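Local coordinates for conserved hypothetical protein (Pyrococcus furiosus, PDB 1Y81) that is of unknown function but contains a CoA-binding domain of the Rossmann-like class and holds a molecule of coenzyme A, at residues Ala27-Gly30 and Asn31-Leu34; Lys35-Ser39 and Lys40-Val44. All blocks are in the same frame, centred on the assembly; numbering follows the deposited sequence.

Contact 1: Ala27-Gly30 and Asn31-Leu34; sequences AKYG and NIIL. With COA (coenzyme A), chain C.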
ATOM      1  N   ALA A  27     -16.361  -5.636   2.573  1.00 24.56           N
ATOM      2  CA  ALA A  27     -16.106  -6.837   1.778  1.00 26.54           C
ATOM      3  C   ALA A  27     -14.742  -6.829   1.059  1.00 26.11           C
ATOM      4  O   ALA A  27     -14.290  -7.862   0.537  1.00 26.46           O
ATOM      5  CB  ALA A  27     -17.247  -7.074   0.780  1.00 27.74           C
ATOM      6  N   LYS A  28     -14.066  -5.683   1.055  1.00 22.49           N
ATOM      7  CA  LYS A  28     -12.835  -5.552   0.297  1.00 18.76           C
ATOM      8  C   LYS A  28     -11.615  -5.700   1.205  1.00 16.69           C
ATOM      9  O   LYS A  28     -11.626  -5.240   2.359  1.00 15.87           O
ATOM     10  CB  LYS A  28     -12.799  -4.212  -0.447  1.00 19.46           C
ATOM     11  CG  LYS A  28     -13.756  -4.125  -1.662  1.00 24.71           C
ATOM     12  CD  LYS A  28     -13.055  -4.606  -2.955  1.00 27.84           C
ATOM     13  CE  LYS A  28     -13.869  -4.316  -4.225  1.00 30.44           C
ATOM     14  NZ  LYS A  28     -14.411  -2.930  -4.257  1.00 33.14           N
ATOM     15  N   TYR A  29     -10.568  -6.326   0.680  1.00 18.46           N
ATOM     16  CA  TYR A  29      -9.316  -6.468   1.450  1.00 16.36           C
ATOM     17  C   TYR A  29      -8.712  -5.114   1.900  1.00 16.70           C
ATOM     18  O   TYR A  29      -8.055  -5.037   2.932  1.00 16.67           O
ATOM     19  CB  TYR A  29      -8.302  -7.329   0.698  1.00 18.65           C
ATOM     20  CG  TYR A  29      -8.518  -8.813   0.960  1.00 17.29           C
ATOM     21  CD1 TYR A  29      -8.288  -9.347   2.229  1.00 18.67           C
ATOM     22  CD2 TYR A  29      -9.004  -9.681  -0.052  1.00 18.49           C
ATOM     23  CE1 TYR A  29      -8.488 -10.715   2.503  1.00 15.49           C
ATOM     24  CE2 TYR A  29      -9.206 -11.067   0.221  1.00 17.89           C
ATOM     25  CZ  TYR A  29      -8.949 -11.556   1.497  1.00 16.82           C
ATOM     26  OH  TYR A  29      -9.130 -12.887   1.814  1.00 17.33           O
ATOM     27  N   GLY A  30      -8.970  -4.056   1.137  1.00 17.15           N
ATOM     28  CA  GLY A  30      -8.547  -2.690   1.547  1.00 15.28           C
ATOM     29  C   GLY A  30      -9.085  -2.280   2.922  1.00 17.74           C
ATOM     30  O   GLY A  30      -8.411  -1.572   3.672  1.00 18.09           O
ATOM     31  N   ASN A  31     -10.300  -2.725   3.240  1.00 15.02           N
ATOM     32  CA  ASN A  31     -10.907  -2.534   4.555  1.00 16.40           C
ATOM     33  C   ASN A  31     -10.468  -3.589   5.588  1.00 15.81           C
ATOM     34  O   ASN A  31     -10.098  -3.244   6.712  1.00 18.23           O
ATOM     35  CB  ASN A  31     -12.431  -2.538   4.431  1.00 16.42           C
ATOM     36  CG  ASN A  31     -13.101  -2.019   5.659  1.00 18.37           C
ATOM     37  OD1 ASN A  31     -13.631  -2.785   6.438  1.00 19.93           O
ATOM     38  ND2 ASN A  31     -13.061  -0.690   5.861  1.00 18.97           N
ATOM     39  N   ILE A  32     -10.512  -4.868   5.206  1.00 15.70           N
ATOM     40  CA  ILE A  32     -10.141  -5.955   6.106  1.00 18.32           C
ATOM     41  C   ILE A  32      -8.722  -5.789   6.625  1.00 16.71           C
ATOM     42  O   ILE A  32      -8.479  -5.910   7.826  1.00 18.55           O
ATOM     43  CB  ILE A  32     -10.278  -7.363   5.434  1.00 18.66           C
ATOM     44  CG1 ILE A  32     -11.711  -7.593   4.907  1.00 20.32           C
ATOM     45  CG2 ILE A  32      -9.866  -8.459   6.408  1.00 19.82           C
ATOM     46  CD1 ILE A  32     -11.790  -8.641   3.783  1.00 21.05           C
ATOM     47  N   ILE A  33      -7.790  -5.510   5.711  1.00 16.06           N
ATOM     48  CA  ILE A  33      -6.383  -5.312   6.073  1.00 16.80           C
ATOM     49  C   ILE A  33      -6.228  -4.103   7.006  1.00 18.78           C
ATOM     50  O   ILE A  33      -5.576  -4.202   8.049  1.00 18.18           O
ATOM     51  CB  ILE A  33      -5.487  -5.178   4.823  1.00 18.28           C
ATOM     52  CG1 ILE A  33      -5.515  -6.497   4.013  1.00 17.59           C
ATOM     53  CG2 ILE A  33      -4.024  -4.777   5.203  1.00 19.10           C
ATOM     54  CD1 ILE A  33      -4.974  -6.336   2.622  1.00 18.53           C
ATOM     55  N   LEU A  34      -6.845  -2.975   6.629  1.00 17.67           N
ATOM     56  CA  LEU A  34      -6.790  -1.749   7.450  1.00 18.68           C
ATOM     57  C   LEU A  34      -7.195  -2.035   8.889  1.00 19.31           C
ATOM     58  O   LEU A  34      -6.462  -1.671   9.837  1.00 19.80           O
ATOM     59  CB  LEU A  34      -7.692  -0.655   6.862  1.00 19.42           C
ATOM     60  CG  LEU A  34      -7.763   0.698   7.614  1.00 20.16           C
ATOM     61  CD1 LEU A  34      -6.388   1.237   7.911  1.00 24.03           C
ATOM     62  CD2 LEU A  34      -8.523   1.700   6.779  1.00 22.67           C
TER
HETATM   63  N1A COA C 201      -4.954   4.670  -5.536  1.00 18.32           N
HETATM   64  C2A COA C 201      -5.532   4.136  -4.412  1.00 17.31           C
HETATM   65  N3A COA C 201      -6.599   3.280  -4.524  1.00 14.96           N
HETATM   66  C4A COA C 201      -7.111   2.993  -5.750  1.00 15.94           C
HETATM   67  C5A COA C 201      -6.551   3.523  -6.910  1.00 17.29           C
HETATM   68  C6A COA C 201      -5.457   4.371  -6.801  1.00 19.66           C
HETATM   69  N6A COA C 201      -4.910   4.896  -7.887  1.00 19.49           N
HETATM   70  N7A COA C 201      -7.248   3.039  -7.968  1.00 18.08           N
HETATM   71  C8A COA C 201      -8.221   2.220  -7.496  1.00 17.54           C
HETATM   72  N9A COA C 201      -8.146   2.192  -6.131  1.00 16.98           N
HETATM   73  C1B COA C 201      -9.019   1.474  -5.176  1.00 16.79           C
HETATM   74  C2B COA C 201     -10.360   1.062  -5.784  1.00 17.03           C
HETATM   75  O2B COA C 201     -11.241   2.177  -6.069  1.00 18.72           O
HETATM   76  C3B COA C 201     -10.813   0.092  -4.686  1.00 16.95           C
HETATM   77  O3B COA C 201     -11.402   0.745  -3.577  1.00 18.74           O
HETATM   78  P3B COA C 201     -13.000   1.049  -3.530  1.00 25.34           P
HETATM   79  O7A COA C 201     -13.244   2.459  -3.077  1.00 29.01           O
HETATM   80  O8A COA C 201     -13.578   0.066  -2.575  1.00 29.16           O
HETATM   81  O9A COA C 201     -13.533   0.966  -4.928  1.00 31.38           O
HETATM   82  C4B COA C 201      -9.515  -0.553  -4.182  1.00 17.71           C
HETATM   83  O4B COA C 201      -8.449   0.296  -4.637  1.00 18.31           O
HETATM   84  C5B COA C 201      -9.316  -1.995  -4.688  1.00 16.03           C
HETATM   85  O5B COA C 201      -9.363  -1.968  -6.100  1.00 18.50           O
HETATM   86  P1A COA C 201     -10.378  -2.914  -6.918  1.00 21.62           P
HETATM   87  O1A COA C 201     -10.361  -2.533  -8.378  1.00 21.13           O
HETATM   88  O2A COA C 201     -11.741  -2.886  -6.264  1.00 21.65           O
HETATM   89  O3A COA C 201      -9.635  -4.331  -6.734  1.00 21.33           O
HETATM   90  P2A COA C 201     -10.212  -5.586  -5.916  1.00 23.41           P
HETATM   91  O4A COA C 201     -11.433  -6.132  -6.611  1.00 26.80           O
HETATM   92  O5A COA C 201     -10.469  -5.341  -4.474  1.00 22.45           O
HETATM   93  O6A COA C 201      -9.007  -6.630  -6.024  1.00 22.76           O
HETATM   94  CBP COA C 201      -6.705  -7.329  -6.036  1.00 20.65           C
HETATM   95  CCP COA C 201      -7.748  -6.360  -5.434  1.00 21.85           C
HETATM   96  CDP COA C 201      -5.353  -6.991  -5.394  1.00 22.95           C
HETATM   97  CEP COA C 201      -6.591  -7.093  -7.540  1.00 23.80           C
HETATM   98  CAP COA C 201      -7.117  -8.798  -5.788  1.00 19.81           C
HETATM   99  OAP COA C 201      -6.220  -9.684  -6.437  1.00 18.61           O
HETATM  100  C9P COA C 201      -7.084  -9.004  -4.300  1.00 22.34           C
HETATM  101  O9P COA C 201      -8.259  -8.814  -3.577  1.00 22.58           O
HETATM  102  N8P COA C 201      -5.893  -9.306  -3.766  1.00 24.98           N
HETATM  103  C7P COA C 201      -5.614  -9.449  -2.343  1.00 22.28           C
HETATM  104  C6P COA C 201      -6.019 -10.750  -1.763  1.00 21.93           C
HETATM  105  C5P COA C 201      -5.584 -10.765  -0.325  1.00 21.76           C
HETATM  106  O5P COA C 201      -5.208  -9.736   0.284  1.00 21.22           O
HETATM  107  N4P COA C 201      -5.674 -11.969   0.177  1.00 20.58           N
HETATM  108  C3P COA C 201      -5.345 -12.360   1.509  1.00 18.71           C
HETATM  109  C2P COA C 201      -4.338 -13.510   1.484  1.00 20.15           C
HETATM  110  S1P COA C 201      -2.756 -12.968   0.757  1.00 20.50           S
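The ring of Tyr29 lies between Ile32 and coenzyme A, with the CD1 methyl of Ile32 over one face and the amide of the coenzyme A arm over the other. On the ligand side, C5P of coenzyme A lies over the centre of the Tyr29 ring, 3.5 Å above its plane. The CH-pi contact behind it places Ile32 CD1 4.3 Å from the centroid of the Tyr29 ring, 25° off the normal. With CG1 of Ile32 anti to its carbonyl carbon (chi1 -57°), the branch runs back along the helix toward the ring. Ile33 packs at the root of the tyrosine, its CD1 being 4.0 Å from Tyr29 CB. Lys28 takes the N-cap position of helix 29-39, the first helix after strand 16-20 in a Rossmann-like fold. The Lys28 chain bends at chi2 and chi4, placing Lys28 NZ 3.3 Å from O2A and 3.5 Å from O8A of coenzyme A, where its charge is probably attractive to the phosphates. In this first turn Lys28 O accepts two bonds, from Ile32 N at 3.1 Å, nearly straight, and from Asn31 N above the carbonyl plane. Farther out, Asn31 ND2 bonds to Ser23 O, and Ser23 OG in turn reaches coenzyme A.

Contact 2: Lys35-Ser39 and Lys40-Val44; sequences KDLLS and KGFEV
Lys40 NZ has three oxygen partners: Asp36 OD2 in a salt bridge, Thr129 OG1 in a hydrogen bond, and Met126 O in a weak one. The salt bridge spans 2.7 Å from Lys40 NZ to Asp36 OD2, and the carboxylate offers its syn lone pair. Asp36 has CG anti to the backbone N (chi1 -179°), while the lysine chain stays extended beyond CG, passes over Asp36 O and meets the carboxylate obliquely. That same carbonyl takes a short bond of 2.5 Å from Ser39 OG to Asp36 O and a weak one from Lys40 N, so this one carbonyl has two donors. The helix ends in a Schellman motif: Gly41 has a positive phi of 83°, Phe42 N bonds to Leu37 O at 3.1 Å, and Gly41 N bonds to Leu38 O at 3.0 Å. Folding back in this way brings the edge of the Phe42 ring to Leu37 O, which lies near the ring plane, 3.4 Å from Phe42 CD2. Farther along the chain, one methyl of Val44 meets two leucines, with Val44 CG2 3.6 Å from Leu37 CB and 4.0 Å from Leu38 CD2. The chain thereby passes from helix 29-39 into strand 43-47, an outermost strand of the parallel sheet; Leu37 and Phe42 both rest on Ile17 of the adjoining strand 16-20.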
ATOM      1  N   LYS A  35      -8.352  -2.685   9.061  1.00 20.04           N
ATOM      2  CA  LYS A  35      -8.857  -3.036  10.406  1.00 22.37           C
ATOM      3  C   LYS A  35      -7.911  -3.994  11.135  1.00 23.06           C
ATOM      4  O   LYS A  35      -7.592  -3.777  12.317  1.00 23.44           O
ATOM      5  CB  LYS A  35     -10.281  -3.604  10.347  1.00 23.10           C
ATOM      6  CG  LYS A  35     -11.319  -2.555   9.986  1.00 23.00           C
ATOM      7  CD  LYS A  35     -12.723  -3.059  10.102  1.00 26.27           C
ATOM      8  CE  LYS A  35     -13.710  -2.037   9.544  1.00 28.54           C
ATOM      9  NZ  LYS A  35     -15.036  -2.649   9.171  1.00 28.84           N
ATOM     10  N   ASP A  36      -7.438  -5.022  10.422  1.00 20.61           N
ATOM     11  CA  ASP A  36      -6.503  -5.991  11.005  1.00 22.22           C
ATOM     12  C   ASP A  36      -5.223  -5.327  11.526  1.00 24.84           C
ATOM     13  O   ASP A  36      -4.811  -5.567  12.682  1.00 25.05           O
ATOM     14  CB  ASP A  36      -6.131  -7.078  10.002  1.00 22.61           C
ATOM     15  CG  ASP A  36      -5.180  -8.105  10.600  1.00 23.38           C
ATOM     16  OD1 ASP A  36      -5.640  -8.910  11.433  1.00 24.42           O
ATOM     17  OD2 ASP A  36      -3.989  -8.083  10.258  1.00 23.93           O
ATOM     18  N   LEU A  37      -4.591  -4.501  10.682  1.00 21.47           N
ATOM     19  CA  LEU A  37      -3.313  -3.866  11.037  1.00 24.32           C
ATOM     20  C   LEU A  37      -3.453  -2.876  12.194  1.00 25.58           C
ATOM     21  O   LEU A  37      -2.576  -2.826  13.069  1.00 24.14           O
ATOM     22  CB  LEU A  37      -2.670  -3.208   9.822  1.00 22.27           C
ATOM     23  CG  LEU A  37      -2.214  -4.175   8.714  1.00 22.69           C
ATOM     24  CD1 LEU A  37      -1.607  -3.395   7.551  1.00 22.70           C
ATOM     25  CD2 LEU A  37      -1.241  -5.261   9.234  1.00 25.32           C
ATOM     26  N   LEU A  38      -4.561  -2.120  12.209  1.00 23.14           N
ATOM     27  CA  LEU A  38      -4.881  -1.220  13.336  1.00 26.39           C
ATOM     28  C   LEU A  38      -5.066  -1.980  14.648  1.00 29.17           C
ATOM     29  O   LEU A  38      -4.607  -1.526  15.705  1.00 28.70           O
ATOM     30  CB  LEU A  38      -6.148  -0.393  13.051  1.00 26.60           C
ATOM     31  CG  LEU A  38      -6.077   0.660  11.959  1.00 26.54           C
ATOM     32  CD1 LEU A  38      -7.474   1.180  11.689  1.00 26.34           C
ATOM     33  CD2 LEU A  38      -5.095   1.802  12.325  1.00 25.62           C
ATOM     34  N   SER A  39      -5.734  -3.137  14.567  1.00 28.58           N
ATOM     35  CA  SER A  39      -5.985  -4.000  15.728  1.00 29.34           C
ATOM     36  C   SER A  39      -4.676  -4.520  16.321  1.00 30.86           C
ATOM     37  O   SER A  39      -4.613  -4.834  17.515  1.00 36.72           O
ATOM     38  CB  SER A  39      -6.901  -5.178  15.351  1.00 30.98           C
ATOM     39  OG  SER A  39      -6.168  -6.232  14.728  1.00 31.60           O
ATOM     40  N   LYS A  40      -3.642  -4.597  15.483  1.00 28.73           N
ATOM     41  CA  LYS A  40      -2.325  -5.086  15.873  1.00 30.17           C
ATOM     42  C   LYS A  40      -1.392  -3.961  16.354  1.00 31.87           C
ATOM     43  O   LYS A  40      -0.200  -4.203  16.620  1.00 30.61           O
ATOM     44  CB  LYS A  40      -1.667  -5.841  14.702  1.00 29.59           C
ATOM     45  CG  LYS A  40      -2.320  -7.175  14.359  1.00 28.21           C
ATOM     46  CD  LYS A  40      -1.827  -7.684  13.017  1.00 25.55           C
ATOM     47  CE  LYS A  40      -2.366  -9.071  12.737  1.00 28.04           C
ATOM     48  NZ  LYS A  40      -1.974  -9.510  11.371  1.00 27.68           N
ATOM     49  N   GLY A  41      -1.928  -2.743  16.447  1.00 31.26           N
ATOM     50  CA  GLY A  41      -1.150  -1.578  16.908  1.00 32.75           C
ATOM     51  C   GLY A  41      -0.269  -0.857  15.892  1.00 31.94           C
ATOM     52  O   GLY A  41       0.523   0.012  16.268  1.00 33.33           O
ATOM     53  N   PHE A  42      -0.391  -1.206  14.605  1.00 31.14           N
ATOM     54  CA  PHE A  42       0.286  -0.457  13.542  1.00 29.00           C
ATOM     55  C   PHE A  42      -0.388   0.894  13.296  1.00 26.82           C
ATOM     56  O   PHE A  42      -1.599   1.013  13.415  1.00 26.92           O
ATOM     57  CB  PHE A  42       0.282  -1.237  12.228  1.00 28.89           C
ATOM     58  CG  PHE A  42       1.152  -2.452  12.237  1.00 30.26           C
ATOM     59  CD1 PHE A  42       2.520  -2.347  11.975  1.00 30.29           C
ATOM     60  CD2 PHE A  42       0.606  -3.711  12.501  1.00 28.93           C
ATOM     61  CE1 PHE A  42       3.346  -3.486  11.976  1.00 31.41           C
ATOM     62  CE2 PHE A  42       1.416  -4.862  12.509  1.00 33.00           C
ATOM     63  CZ  PHE A  42       2.790  -4.753  12.249  1.00 30.88           C
ATOM     64  N   GLU A  43       0.420   1.898  12.950  1.00 26.97           N
ATOM     65  CA  GLU A  43      -0.066   3.157  12.382  1.00 27.13           C
ATOM     66  C   GLU A  43      -0.329   2.912  10.879  1.00 25.85           C
ATOM     67  O   GLU A  43       0.575   2.513  10.127  1.00 25.89           O
ATOM     68  CB  GLU A  43       0.976   4.265  12.596  1.00 30.84           C
ATOM     69  CG  GLU A  43       0.671   5.601  11.945  1.00 34.96           C
ATOM     70  CD  GLU A  43       1.636   6.719  12.390  1.00 38.35           C
ATOM     71  OE1 GLU A  43       1.429   7.884  11.977  1.00 38.18           O
ATOM     72  OE2 GLU A  43       2.592   6.430  13.152  1.00 37.97           O
ATOM     73  N   VAL A  44      -1.564   3.134  10.453  1.00 20.93           N
ATOM     74  CA  VAL A  44      -1.932   2.836   9.068  1.00 22.13           C
ATOM     75  C   VAL A  44      -2.537   4.046   8.366  1.00 19.70           C
ATOM     76  O   VAL A  44      -3.480   4.673   8.866  1.00 23.93           O
ATOM     77  CB  VAL A  44      -2.854   1.588   8.936  1.00 24.35           C
ATOM     78  CG1 VAL A  44      -2.902   1.131   7.479  1.00 24.52           C
ATOM     79  CG2 VAL A  44      -2.361   0.425   9.824  1.00 25.58           C
TER

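Contact 1 and contact 2 occupy successive parts of helix 29-39 within one beta-alpha-beta unit, their centres 12 Å apart. The first turn of helix 29-39 faces the ligand, and its last turn leads through Gly41 into strand 43-47. Of the two, only contact 1 touches coenzyme A; in contact 2 the side chain of Asp36 is about 10 Å from the bound coenzyme A. The two regions nevertheless meet directly, Leu34 CD1 packing 3.5 Å from Val44 CG1, and a weak hydrogen bond joins Lys35 NZ to Asn31 OD1. Helix 125-128 borders contact 1 through Met126, which touches Tyr29 and Ile32, while Leu37 and Phe42 of contact 2 rest on Thr129 just after that helix.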